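Local coordinates for protein aspartate Carbamoyltransferase Regulatory Chain (Moritella profunda, PDB 2BE7) that probably serves as the zinc-binding regulatory chain of aspartate carbamoyltransferase, passing allosteric effector signals to the catalytic chains of the assembly, at residues C108-C113 with C140-S145; T97-V102 with F124-T129; K30-T35 with E103-C108. All blocks are in the same frame, centred on the assembly; numbering follows the deposited sequence.

Contact 1 (C108-C113 with C140-S145); sequences CPNSNC and CEKTFS. With ZN (zinc ion), chain J.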
ATOM      1  N   CYS D 108      22.537 -13.605  20.419  1.00 48.82           N
ATOM      2  CA  CYS D 108      21.523 -13.070  21.330  1.00 49.07           C
ATOM      3  C   CYS D 108      20.166 -13.777  21.170  1.00 48.82           C
ATOM      4  O   CYS D 108      19.672 -13.943  20.051  1.00 48.82           O
ATOM      5  CB  CYS D 108      21.351 -11.581  21.067  1.00 49.25           C
ATOM      6  SG  CYS D 108      20.373 -10.769  22.269  1.00 49.94           S
ATOM      7  N   PRO D 109      19.579 -14.239  22.282  1.00 48.73           N
ATOM      8  CA  PRO D 109      18.225 -14.799  22.200  1.00 48.85           C
ATOM      9  C   PRO D 109      17.145 -13.831  21.716  1.00 49.19           C
ATOM     10  O   PRO D 109      16.084 -14.302  21.301  1.00 49.05           O
ATOM     11  CB  PRO D 109      17.934 -15.242  23.634  1.00 48.67           C
ATOM     12  CG  PRO D 109      19.267 -15.387  24.264  1.00 48.72           C
ATOM     13  CD  PRO D 109      20.137 -14.356  23.640  1.00 48.59           C
ATOM     14  N   ASN D 110      17.404 -12.515  21.788  1.00 49.58           N
ATOM     15  CA  ASN D 110      16.454 -11.481  21.323  1.00 49.90           C
ATOM     16  C   ASN D 110      16.472 -11.392  19.802  1.00 49.82           C
ATOM     17  O   ASN D 110      17.477 -10.977  19.241  1.00 50.51           O
ATOM     18  CB  ASN D 110      16.793 -10.120  21.967  1.00 49.99           C
ATOM     19  CG  ASN D 110      16.065  -8.906  21.308  1.00 50.88           C
ATOM     20  OD1 ASN D 110      15.107  -9.057  20.551  1.00 50.55           O
ATOM     21  ND2 ASN D 110      16.547  -7.692  21.617  1.00 50.81           N
ATOM     22  N   SER D 111      15.380 -11.766  19.133  1.00 49.49           N
ATOM     23  CA  SER D 111      15.401 -11.845  17.658  1.00 49.93           C
ATOM     24  C   SER D 111      15.517 -10.475  16.984  1.00 50.23           C
ATOM     25  O   SER D 111      16.031 -10.362  15.874  1.00 50.39           O
ATOM     26  CB  SER D 111      14.183 -12.577  17.103  1.00 49.70           C
ATOM     27  OG  SER D 111      13.004 -12.123  17.724  1.00 50.97           O
ATOM     28  N   ASN D 112      15.067  -9.436  17.676  1.00 50.20           N
ATOM     29  CA  ASN D 112      15.063  -8.092  17.136  1.00 50.02           C
ATOM     30  C   ASN D 112      16.417  -7.383  17.314  1.00 50.04           C
ATOM     31  O   ASN D 112      16.630  -6.245  16.845  1.00 49.45           O
ATOM     32  CB  ASN D 112      13.973  -7.300  17.848  1.00 50.09           C
ATOM     33  CG  ASN D 112      13.670  -6.013  17.161  1.00 50.38           C
ATOM     34  OD1 ASN D 112      13.400  -6.016  15.957  1.00 51.28           O
ATOM     35  ND2 ASN D 112      13.733  -4.894  17.899  1.00 47.91           N
ATOM     36  N   CYS D 113      17.324  -8.065  18.008  1.00 50.07           N
ATOM     37  CA  CYS D 113      18.590  -7.481  18.427  1.00 49.99           C
ATOM     38  C   CYS D 113      19.375  -7.075  17.189  1.00 50.03           C
ATOM     39  O   CYS D 113      19.523  -7.864  16.274  1.00 50.23           O
ATOM     40  CB  CYS D 113      19.349  -8.507  19.258  1.00 49.98           C
ATOM     41  SG  CYS D 113      20.939  -8.003  19.827  1.00 49.14           S
ATOM     42  N   CYS D 140      21.495  -5.089  22.802  1.00 50.76           N
ATOM     43  CA  CYS D 140      20.083  -4.863  23.164  1.00 51.37           C
ATOM     44  C   CYS D 140      19.784  -4.638  24.647  1.00 51.69           C
ATOM     45  O   CYS D 140      18.657  -4.271  24.998  1.00 52.48           O
ATOM     46  CB  CYS D 140      19.196  -6.010  22.682  1.00 51.72           C
ATOM     47  SG  CYS D 140      19.466  -7.564  23.499  1.00 51.46           S
ATOM     48  N   GLU D 141      20.764  -4.893  25.505  1.00 51.65           N
ATOM     49  CA  GLU D 141      20.655  -4.662  26.949  1.00 51.56           C
ATOM     50  C   GLU D 141      19.594  -5.511  27.680  1.00 52.15           C
ATOM     51  O   GLU D 141      19.289  -5.281  28.869  1.00 52.24           O
ATOM     52  CB  GLU D 141      20.511  -3.169  27.235  1.00 51.13           C
ATOM     53  CG  GLU D 141      21.818  -2.436  27.057  1.00 50.38           C
ATOM     54  CD  GLU D 141      21.703  -0.947  27.272  1.00 48.91           C
ATOM     55  OE1 GLU D 141      21.696  -0.205  26.262  1.00 47.00           O
ATOM     56  OE2 GLU D 141      21.615  -0.529  28.446  1.00 48.09           O
ATOM     57  N   LYS D 142      19.078  -6.526  26.992  1.00 52.51           N
ATOM     58  CA  LYS D 142      18.163  -7.476  27.603  1.00 52.95           C
ATOM     59  C   LYS D 142      18.966  -8.558  28.329  1.00 53.21           C
ATOM     60  O   LYS D 142      20.114  -8.829  27.982  1.00 53.32           O
ATOM     61  CB  LYS D 142      17.242  -8.062  26.545  1.00 53.04           C
ATOM     62  CG  LYS D 142      16.530  -6.981  25.757  1.00 54.25           C
ATOM     63  CD  LYS D 142      15.136  -7.378  25.281  1.00 55.65           C
ATOM     64  CE  LYS D 142      14.352  -6.129  24.869  1.00 56.01           C
ATOM     65  NZ  LYS D 142      14.287  -5.096  25.962  1.00 56.04           N
ATOM     66  N   THR D 143      18.366  -9.161  29.348  1.00 53.58           N
ATOM     67  CA  THR D 143      19.063 -10.154  30.169  1.00 53.81           C
ATOM     68  C   THR D 143      18.411 -11.534  30.043  1.00 54.00           C
ATOM     69  O   THR D 143      17.190 -11.664  30.100  1.00 54.08           O
ATOM     70  CB  THR D 143      19.101  -9.716  31.642  1.00 53.83           C
ATOM     71  OG1 THR D 143      19.396  -8.313  31.715  1.00 53.31           O
ATOM     72  CG2 THR D 143      20.161 -10.501  32.404  1.00 53.98           C
ATOM     73  N   PHE D 144      19.243 -12.556  29.855  1.00 54.29           N
ATOM     74  CA  PHE D 144      18.776 -13.938  29.685  1.00 54.45           C
ATOM     75  C   PHE D 144      19.510 -14.904  30.591  1.00 54.32           C
ATOM     76  O   PHE D 144      20.708 -14.769  30.812  1.00 54.36           O
ATOM     77  CB  PHE D 144      18.991 -14.398  28.247  1.00 54.48           C
ATOM     78  CG  PHE D 144      18.269 -13.578  27.244  1.00 54.79           C
ATOM     79  CD1 PHE D 144      18.944 -12.617  26.502  1.00 55.32           C
ATOM     80  CD2 PHE D 144      16.905 -13.760  27.043  1.00 54.70           C
ATOM     81  CE1 PHE D 144      18.271 -11.852  25.555  1.00 55.53           C
ATOM     82  CE2 PHE D 144      16.224 -13.004  26.111  1.00 54.82           C
ATOM     83  CZ  PHE D 144      16.907 -12.044  25.360  1.00 55.30           C
ATOM     84  N   SER D 145      18.795 -15.908  31.076  1.00 54.36           N
ATOM     85  CA  SER D 145      19.394 -16.938  31.930  1.00 54.41           C
ATOM     86  C   SER D 145      20.306 -17.863  31.118  1.00 54.25           C
ATOM     87  O   SER D 145      19.901 -18.360  30.065  1.00 54.13           O
ATOM     88  CB  SER D 145      18.294 -17.747  32.604  1.00 54.40           C
ATOM     89  OG  SER D 145      17.256 -17.995  31.681  1.00 54.71           O
TER
HETATM   90 ZN    ZN J1108      20.964  -8.646  22.123  1.00 49.41          ZN
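Cys140 SG is gripped by three groups. It binds the zinc ion at 2.3 Å. It also takes the side-chain amide of Asn110, with ND2 at 3.5 Å from SG and a nearly straight N-H...S angle of 171°. The third group, the backbone N of Lys142, gives a weak bond. The sulfur lies almost in the plane of the Asn110 amide, so the N-H points squarely at it. Asn110 CG stands anti to the backbone N (chi1 167°), which carries the amide group toward 140-145. ND2 also touches Cys140 CB.

The zinc ion is bound as well by Cys108 SG at 2.2 Å and Cys113 SG at 2.4 Å. Cys137 completes the four-cysteine site. Asn110 serves two of the thiolates, because its backbone N donates to Cys108 SG at 3.5 Å. Its OD1 accepts from the N of Asn112 at 2.9 Å in an Asx turn, with the donor above the carbonyl plane. A type I turn from Asn110 to Cys113 brings the second cysteine of the loop round to the metal.

Beside the site, Pro109 and Phe144 meet tip to tip. Pro109 CB sits over the centre of the Phe144 ring in a CH-pi contact, 3.6 Å from the centroid. Phe144 CZ reaches the backbone N of Asn110. Pro109 and Phe144 also rest on Val149 of the helix 146-150.

Asn110 ND2 has a further acceptor, an acidic side chain on the chain of another protein in the assembly. Metal and bonds together pin the loop 108-113 to the start of 140-145. The N-H groups aimed at the sulfurs probably offset part of the negative charge of the four-thiolate zinc site.

Contact 2 (T97-V102 with F124-T129); sequences TLPNEV and FSIKKT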
ATOM      1  N   THR D  97      36.437 -20.206  36.723  1.00 54.43           N
ATOM      2  CA  THR D  97      35.306 -19.463  37.278  1.00 54.24           C
ATOM      3  C   THR D  97      34.654 -18.721  36.122  1.00 53.99           C
ATOM      4  O   THR D  97      35.300 -18.435  35.108  1.00 54.02           O
ATOM      5  CB  THR D  97      35.717 -18.412  38.334  1.00 54.15           C
ATOM      6  OG1 THR D  97      36.728 -18.947  39.193  1.00 54.38           O
ATOM      7  CG2 THR D  97      34.510 -17.989  39.181  1.00 54.20           C
ATOM      8  N   LEU D  98      33.375 -18.412  36.284  1.00 53.61           N
ATOM      9  CA  LEU D  98      32.642 -17.605  35.319  1.00 53.26           C
ATOM     10  C   LEU D  98      33.374 -16.272  35.118  1.00 53.16           C
ATOM     11  O   LEU D  98      33.771 -15.641  36.099  1.00 53.31           O
ATOM     12  CB  LEU D  98      31.213 -17.371  35.827  1.00 53.08           C
ATOM     13  CG  LEU D  98      30.057 -17.649  34.867  1.00 52.90           C
ATOM     14  CD1 LEU D  98      30.156 -19.019  34.211  1.00 52.53           C
ATOM     15  CD2 LEU D  98      28.738 -17.523  35.614  1.00 52.53           C
ATOM     16  N   PRO D  99      33.575 -15.844  33.853  1.00 52.99           N
ATOM     17  CA  PRO D  99      34.222 -14.556  33.620  1.00 52.87           C
ATOM     18  C   PRO D  99      33.208 -13.429  33.764  1.00 52.74           C
ATOM     19  O   PRO D  99      32.036 -13.682  34.031  1.00 52.89           O
ATOM     20  CB  PRO D  99      34.702 -14.662  32.176  1.00 52.81           C
ATOM     21  CG  PRO D  99      33.704 -15.535  31.524  1.00 52.91           C
ATOM     22  CD  PRO D  99      33.200 -16.494  32.584  1.00 53.05           C
ATOM     23  N   ASN D 100      33.649 -12.194  33.591  1.00 52.52           N
ATOM     24  CA  ASN D 100      32.723 -11.071  33.626  1.00 52.41           C
ATOM     25  C   ASN D 100      31.973 -10.904  32.291  1.00 52.49           C
ATOM     26  O   ASN D 100      30.859 -10.387  32.270  1.00 52.26           O
ATOM     27  CB  ASN D 100      33.452  -9.779  34.029  1.00 52.37           C
ATOM     28  CG  ASN D 100      33.742  -9.698  35.539  1.00 51.98           C
ATOM     29  OD1 ASN D 100      33.325 -10.556  36.319  1.00 51.79           O
ATOM     30  ND2 ASN D 100      34.454  -8.656  35.946  1.00 51.41           N
ATOM     31  N   GLU D 101      32.562 -11.390  31.196  1.00 52.70           N
ATOM     32  CA  GLU D 101      32.070 -11.092  29.854  1.00 52.61           C
ATOM     33  C   GLU D 101      32.419 -12.182  28.830  1.00 52.13           C
ATOM     34  O   GLU D 101      33.546 -12.661  28.803  1.00 52.04           O
ATOM     35  CB  GLU D 101      32.677  -9.767  29.413  1.00 52.85           C
ATOM     36  CG  GLU D 101      31.652  -8.726  28.991  1.00 54.80           C
ATOM     37  CD  GLU D 101      32.241  -7.324  28.899  1.00 57.23           C
ATOM     38  OE1 GLU D 101      33.452  -7.160  29.191  1.00 58.58           O
ATOM     39  OE2 GLU D 101      31.492  -6.390  28.525  1.00 58.25           O
ATOM     40  N   VAL D 102      31.455 -12.532  27.976  1.00 51.73           N
ATOM     41  CA  VAL D 102      31.629 -13.538  26.919  1.00 51.52           C
ATOM     42  C   VAL D 102      31.646 -12.888  25.534  1.00 51.60           C
ATOM     43  O   VAL D 102      30.593 -12.492  25.056  1.00 52.14           O
ATOM     44  CB  VAL D 102      30.442 -14.537  26.891  1.00 51.42           C
ATOM     45  CG1 VAL D 102      30.873 -15.862  26.300  1.00 51.50           C
ATOM     46  CG2 VAL D 102      29.877 -14.757  28.251  1.00 51.66           C
ATOM     47  N   PHE D 124      27.994 -10.588  25.908  1.00 51.89           N
ATOM     48  CA  PHE D 124      27.135 -10.628  27.091  1.00 51.82           C
ATOM     49  C   PHE D 124      27.966 -10.434  28.332  1.00 52.07           C
ATOM     50  O   PHE D 124      29.094 -10.908  28.390  1.00 52.31           O
ATOM     51  CB  PHE D 124      26.444 -11.978  27.208  1.00 51.58           C
ATOM     52  CG  PHE D 124      25.711 -12.386  25.978  1.00 50.86           C
ATOM     53  CD1 PHE D 124      26.378 -13.044  24.955  1.00 50.57           C
ATOM     54  CD2 PHE D 124      24.358 -12.126  25.840  1.00 49.72           C
ATOM     55  CE1 PHE D 124      25.716 -13.427  23.816  1.00 50.13           C
ATOM     56  CE2 PHE D 124      23.687 -12.512  24.698  1.00 49.97           C
ATOM     57  CZ  PHE D 124      24.372 -13.166  23.682  1.00 49.79           C
ATOM     58  N   SER D 125      27.409  -9.756  29.329  1.00 52.35           N
ATOM     59  CA  SER D 125      28.061  -9.660  30.628  1.00 52.83           C
ATOM     60  C   SER D 125      27.310 -10.519  31.629  1.00 53.34           C
ATOM     61  O   SER D 125      26.092 -10.692  31.525  1.00 52.89           O
ATOM     62  CB  SER D 125      28.176  -8.215  31.108  1.00 52.70           C
ATOM     63  OG  SER D 125      26.912  -7.591  31.146  1.00 53.31           O
ATOM     64  N   ILE D 126      28.061 -11.050  32.595  1.00 54.25           N
ATOM     65  CA  ILE D 126      27.591 -12.116  33.472  1.00 54.94           C
ATOM     66  C   ILE D 126      27.503 -11.637  34.916  1.00 55.61           C
ATOM     67  O   ILE D 126      28.493 -11.605  35.645  1.00 55.44           O
ATOM     68  CB  ILE D 126      28.515 -13.345  33.393  1.00 55.01           C
ATOM     69  CG1 ILE D 126      28.679 -13.808  31.942  1.00 55.08           C
ATOM     70  CG2 ILE D 126      27.965 -14.491  34.239  1.00 55.20           C
ATOM     71  CD1 ILE D 126      30.036 -14.371  31.652  1.00 55.54           C
ATOM     72  N   LYS D 127      26.299 -11.246  35.308  1.00 56.68           N
ATOM     73  CA  LYS D 127      25.993 -10.958  36.694  1.00 57.32           C
ATOM     74  C   LYS D 127      25.538 -12.287  37.263  1.00 58.03           C
ATOM     75  O   LYS D 127      24.822 -13.041  36.587  1.00 58.14           O
ATOM     76  CB  LYS D 127      24.880  -9.908  36.807  1.00 57.35           C
ATOM     77  CG  LYS D 127      24.967  -9.025  38.050  1.00 57.10           C
ATOM     78  N   LYS D 128      25.987 -12.589  38.478  1.00 58.70           N
ATOM     79  CA  LYS D 128      25.559 -13.784  39.192  1.00 59.25           C
ATOM     80  C   LYS D 128      24.631 -13.356  40.329  1.00 59.76           C
ATOM     81  O   LYS D 128      25.087 -13.061  41.435  1.00 59.74           O
ATOM     82  CB  LYS D 128      26.768 -14.561  39.728  1.00 59.17           C
ATOM     83  N   THR D 129      23.331 -13.293  40.038  1.00 60.34           N
ATOM     84  CA  THR D 129      22.310 -13.013  41.063  1.00 60.77           C
ATOM     85  C   THR D 129      22.199 -14.181  42.059  1.00 61.00           C
ATOM     86  O   THR D 129      22.436 -15.340  41.695  1.00 60.99           O
ATOM     87  CB  THR D 129      20.916 -12.735  40.431  1.00 60.81           C
ATOM     88  OG1 THR D 129      20.975 -11.532  39.654  1.00 61.14           O
ATOM     89  CG2 THR D 129      19.822 -12.585  41.508  1.00 60.72           C
TER
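Ile126 is the bump of this contact, and Leu98, Pro99 and Val102 line the hollow that takes it. CG1 of Ile126 lies anti to its carbonyl carbon (chi1 -54°), and the two ends of the side chain go to different neighbours. CG2 meets Leu98 CD2 at 3.4 Å, and the two side chains cross at about a right angle. CD1 meets Val102 CG2 at 3.4 Å, again with the side chains at about a right angle. Pro99 borders the hollow with its ring, CG lying 3.9 Å from Ile126 CD1, and with its carbonyl oxygen, which borders the same methyl. Leu75 and Leu135 add apolar surface around Ile126.

The backbones form a short antiparallel pairing. Ile126 N donates to Asn100 O at 2.9 Å, and Val102 N donates to Phe124 O, also at 2.9 Å. The return bond from Phe124 N to Val102 O is weak. Val102 and Phe124 are thus a hydrogen-bonded pair, and Glu101 and Ser125 a non-hydrogen-bonded pair. On the face of Glu101 and Ser125, Glu101 CG touches Ser125 CB.

An alanine in place of Ile126 would probably open a gap between Leu98 and Val102 and leave Leu98 CD2 and Val102 CG2 without the methyls they pack on. The strand 101-102 forms one edge of the zinc-domain sheet in this chain. Polar bonds set the register here, and the apolar wedge of Ile126 holds the incoming segment 97-100 against the sheet.

Contact 3 (K30-T35 with E103-C108); sequences KLFSLT and ENVFPC. With ZN (zinc ion), chain J.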
ATOM      1  N   LYS D  30      34.224 -26.095  17.727  1.00 53.41           N
ATOM      2  CA  LYS D  30      33.535 -25.231  16.756  1.00 53.39           C
ATOM      3  C   LYS D  30      33.531 -23.751  17.156  1.00 53.19           C
ATOM      4  O   LYS D  30      33.899 -22.886  16.359  1.00 53.22           O
ATOM      5  CB  LYS D  30      32.089 -25.702  16.549  1.00 53.31           C
ATOM      6  N   LEU D  31      33.125 -23.476  18.392  1.00 52.90           N
ATOM      7  CA  LEU D  31      32.926 -22.095  18.859  1.00 52.64           C
ATOM      8  C   LEU D  31      34.226 -21.322  19.138  1.00 52.35           C
ATOM      9  O   LEU D  31      34.248 -20.102  19.027  1.00 52.24           O
ATOM     10  CB  LEU D  31      31.997 -22.065  20.095  1.00 52.74           C
ATOM     11  CG  LEU D  31      30.490 -21.763  19.918  1.00 52.39           C
ATOM     12  CD1 LEU D  31      29.892 -22.267  18.611  1.00 52.06           C
ATOM     13  CD2 LEU D  31      29.707 -22.333  21.096  1.00 52.45           C
ATOM     14  N   PHE D  32      35.304 -22.019  19.485  1.00 52.12           N
ATOM     15  CA  PHE D  32      36.582 -21.354  19.795  1.00 51.89           C
ATOM     16  C   PHE D  32      37.662 -21.618  18.726  1.00 51.69           C
ATOM     17  O   PHE D  32      38.837 -21.263  18.898  1.00 51.34           O
ATOM     18  CB  PHE D  32      37.065 -21.758  21.196  1.00 51.96           C
ATOM     19  CG  PHE D  32      36.206 -21.215  22.324  1.00 51.90           C
ATOM     20  CD1 PHE D  32      34.936 -21.739  22.577  1.00 52.16           C
ATOM     21  CD2 PHE D  32      36.673 -20.189  23.141  1.00 51.74           C
ATOM     22  CE1 PHE D  32      34.152 -21.241  23.616  1.00 52.11           C
ATOM     23  CE2 PHE D  32      35.894 -19.685  24.180  1.00 51.66           C
ATOM     24  CZ  PHE D  32      34.634 -20.210  24.418  1.00 51.81           C
ATOM     25  N   SER D  33      37.247 -22.228  17.618  1.00 51.51           N
ATOM     26  CA  SER D  33      38.107 -22.423  16.455  1.00 51.37           C
ATOM     27  C   SER D  33      39.486 -22.989  16.816  1.00 51.29           C
ATOM     28  O   SER D  33      40.499 -22.532  16.291  1.00 51.31           O
ATOM     29  CB  SER D  33      38.264 -21.098  15.703  1.00 51.26           C
ATOM     30  N   LEU D  34      39.511 -23.995  17.693  1.00 51.27           N
ATOM     31  CA  LEU D  34      40.773 -24.569  18.217  1.00 51.19           C
ATOM     32  C   LEU D  34      41.580 -25.373  17.192  1.00 51.20           C
ATOM     33  O   LEU D  34      42.785 -25.563  17.359  1.00 51.15           O
ATOM     34  CB  LEU D  34      40.509 -25.444  19.456  1.00 51.10           C
ATOM     35  CG  LEU D  34      39.913 -24.746  20.688  1.00 51.06           C
ATOM     36  CD1 LEU D  34      39.665 -25.738  21.818  1.00 50.61           C
ATOM     37  CD2 LEU D  34      40.802 -23.592  21.170  1.00 50.94           C
ATOM     38  N   THR D  35      40.920 -25.841  16.137  1.00 51.29           N
ATOM     39  CA  THR D  35      41.592 -26.614  15.095  1.00 51.31           C
ATOM     40  C   THR D  35      42.113 -25.731  13.950  1.00 51.55           C
ATOM     41  O   THR D  35      42.751 -26.234  13.023  1.00 51.43           O
ATOM     42  CB  THR D  35      40.668 -27.715  14.533  1.00 51.26           C
ATOM     43  OG1 THR D  35      39.667 -27.132  13.693  1.00 51.01           O
ATOM     44  CG2 THR D  35      39.994 -28.491  15.664  1.00 50.90           C
ATOM     45  N   GLU D 103      32.803 -12.775  24.876  1.00 51.56           N
ATOM     46  CA  GLU D 103      32.834 -12.263  23.483  1.00 51.68           C
ATOM     47  C   GLU D 103      32.544 -13.426  22.496  1.00 51.62           C
ATOM     48  O   GLU D 103      32.403 -14.558  22.927  1.00 51.97           O
ATOM     49  CB  GLU D 103      34.146 -11.529  23.173  1.00 51.74           C
ATOM     50  N   ASN D 104      32.478 -13.159  21.190  1.00 51.21           N
ATOM     51  CA  ASN D 104      31.641 -13.980  20.273  1.00 50.79           C
ATOM     52  C   ASN D 104      31.641 -15.501  20.494  1.00 50.11           C
ATOM     53  O   ASN D 104      32.461 -16.219  19.960  1.00 49.81           O
ATOM     54  CB  ASN D 104      31.812 -13.613  18.769  1.00 51.10           C
ATOM     55  CG  ASN D 104      33.108 -14.120  18.157  1.00 50.85           C
ATOM     56  OD1 ASN D 104      34.187 -13.868  18.670  1.00 53.40           O
ATOM     57  ND2 ASN D 104      33.001 -14.810  17.038  1.00 49.60           N
ATOM     58  N   VAL D 105      30.683 -15.963  21.287  1.00 49.63           N
ATOM     59  CA  VAL D 105      30.408 -17.389  21.473  1.00 49.02           C
ATOM     60  C   VAL D 105      28.957 -17.704  21.124  1.00 48.67           C
ATOM     61  O   VAL D 105      28.693 -18.663  20.399  1.00 48.44           O
ATOM     62  CB  VAL D 105      30.674 -17.829  22.925  1.00 48.93           C
ATOM     63  CG1 VAL D 105      30.256 -19.286  23.149  1.00 48.93           C
ATOM     64  CG2 VAL D 105      32.132 -17.670  23.251  1.00 49.03           C
ATOM     65  N   PHE D 106      28.031 -16.895  21.650  1.00 48.52           N
ATOM     66  CA  PHE D 106      26.580 -17.132  21.536  1.00 48.21           C
ATOM     67  C   PHE D 106      25.844 -15.996  20.831  1.00 48.00           C
ATOM     68  O   PHE D 106      26.184 -14.828  20.998  1.00 47.50           O
ATOM     69  CB  PHE D 106      25.957 -17.306  22.923  1.00 48.26           C
ATOM     70  CG  PHE D 106      26.635 -18.362  23.778  1.00 48.47           C
ATOM     71  CD1 PHE D 106      27.426 -17.994  24.862  1.00 48.08           C
ATOM     72  CD2 PHE D 106      26.472 -19.718  23.497  1.00 47.51           C
ATOM     73  CE1 PHE D 106      28.037 -18.951  25.646  1.00 48.00           C
ATOM     74  CE2 PHE D 106      27.084 -20.676  24.262  1.00 47.43           C
ATOM     75  CZ  PHE D 106      27.868 -20.298  25.345  1.00 48.16           C
ATOM     76  N   PRO D 107      24.799 -16.338  20.064  1.00 47.98           N
ATOM     77  CA  PRO D 107      23.984 -15.310  19.477  1.00 48.11           C
ATOM     78  C   PRO D 107      22.991 -14.839  20.526  1.00 48.31           C
ATOM     79  O   PRO D 107      22.653 -15.592  21.424  1.00 48.85           O
ATOM     80  CB  PRO D 107      23.275 -16.045  18.339  1.00 47.86           C
ATOM     81  CG  PRO D 107      23.067 -17.395  18.865  1.00 47.64           C
ATOM     82  CD  PRO D 107      24.270 -17.677  19.749  1.00 48.18           C
ATOM     83  N   CYS D 108      22.537 -13.605  20.419  1.00 48.82           N
ATOM     84  CA  CYS D 108      21.523 -13.070  21.330  1.00 49.07           C
ATOM     85  C   CYS D 108      20.166 -13.777  21.170  1.00 48.82           C
ATOM     86  O   CYS D 108      19.672 -13.943  20.051  1.00 48.82           O
ATOM     87  CB  CYS D 108      21.351 -11.581  21.067  1.00 49.25           C
ATOM     88  SG  CYS D 108      20.373 -10.769  22.269  1.00 49.94           S
TER
HETATM   89 ZN    ZN J1108      20.964  -8.646  22.123  1.00 49.41          ZN
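The Phe32 ring meets Val105 obliquely, with CZ and CE1 turned to one methyl; CZ lies 3.8 Å from Val105 CG2. The other methyl of Val105, CG1, sits over the centre of one face of the Phe106 ring. The same Phe106 ring has Leu31 CD2 near CE2, at 4.4 Å, in an oblique and looser touch. Val105 is therefore shared: CG1 touches both the Phe106 ring and Leu31 CD2. With CG1 anti to the backbone N (chi1 174°), CG2 is left to face Phe32.

Leu31 crosses Val105 at about a right angle. Its CD2 meets Val105 CG1 at 3.7 Å, and its CG rests on Val105 O at 3.6 Å. The two segments are held by apolar packing without hydrogen bonds between them.

Phe32 is also backed by Gln72, Leu73 and Leu76. Ser33, with positive phi, belongs to a Schellman motif at the C-terminal end of this helix. Phe106 O is bonded to Ser122 OG. The arrangement is a small surface interface between domains: the end of an allosteric-domain helix packs on the loop that leads to the zinc site of the regulatory chain.

Overall arrangement
From the N terminus, the end of helix 25-32 meets residues 103-108, and contact 3 closes that long loop over most of the allosteric domain. Contact 2 opens at 97-102, before contact 3 has closed, and closes at 124-129, so these two cross. Contact 1 opens at 108-113, between the segments of contact 2, and closes at 140-145, so these two cross as well. Contacts 3 and 1 run in series and share Cys108. Phe124 links all three, since its ring packs on Cys108 CA and on the carbonyls of Phe106 and Pro107. Contact 3 joins the two domains; contacts 2 and 1 fasten opposite edges of the four-stranded zinc-domain sheet.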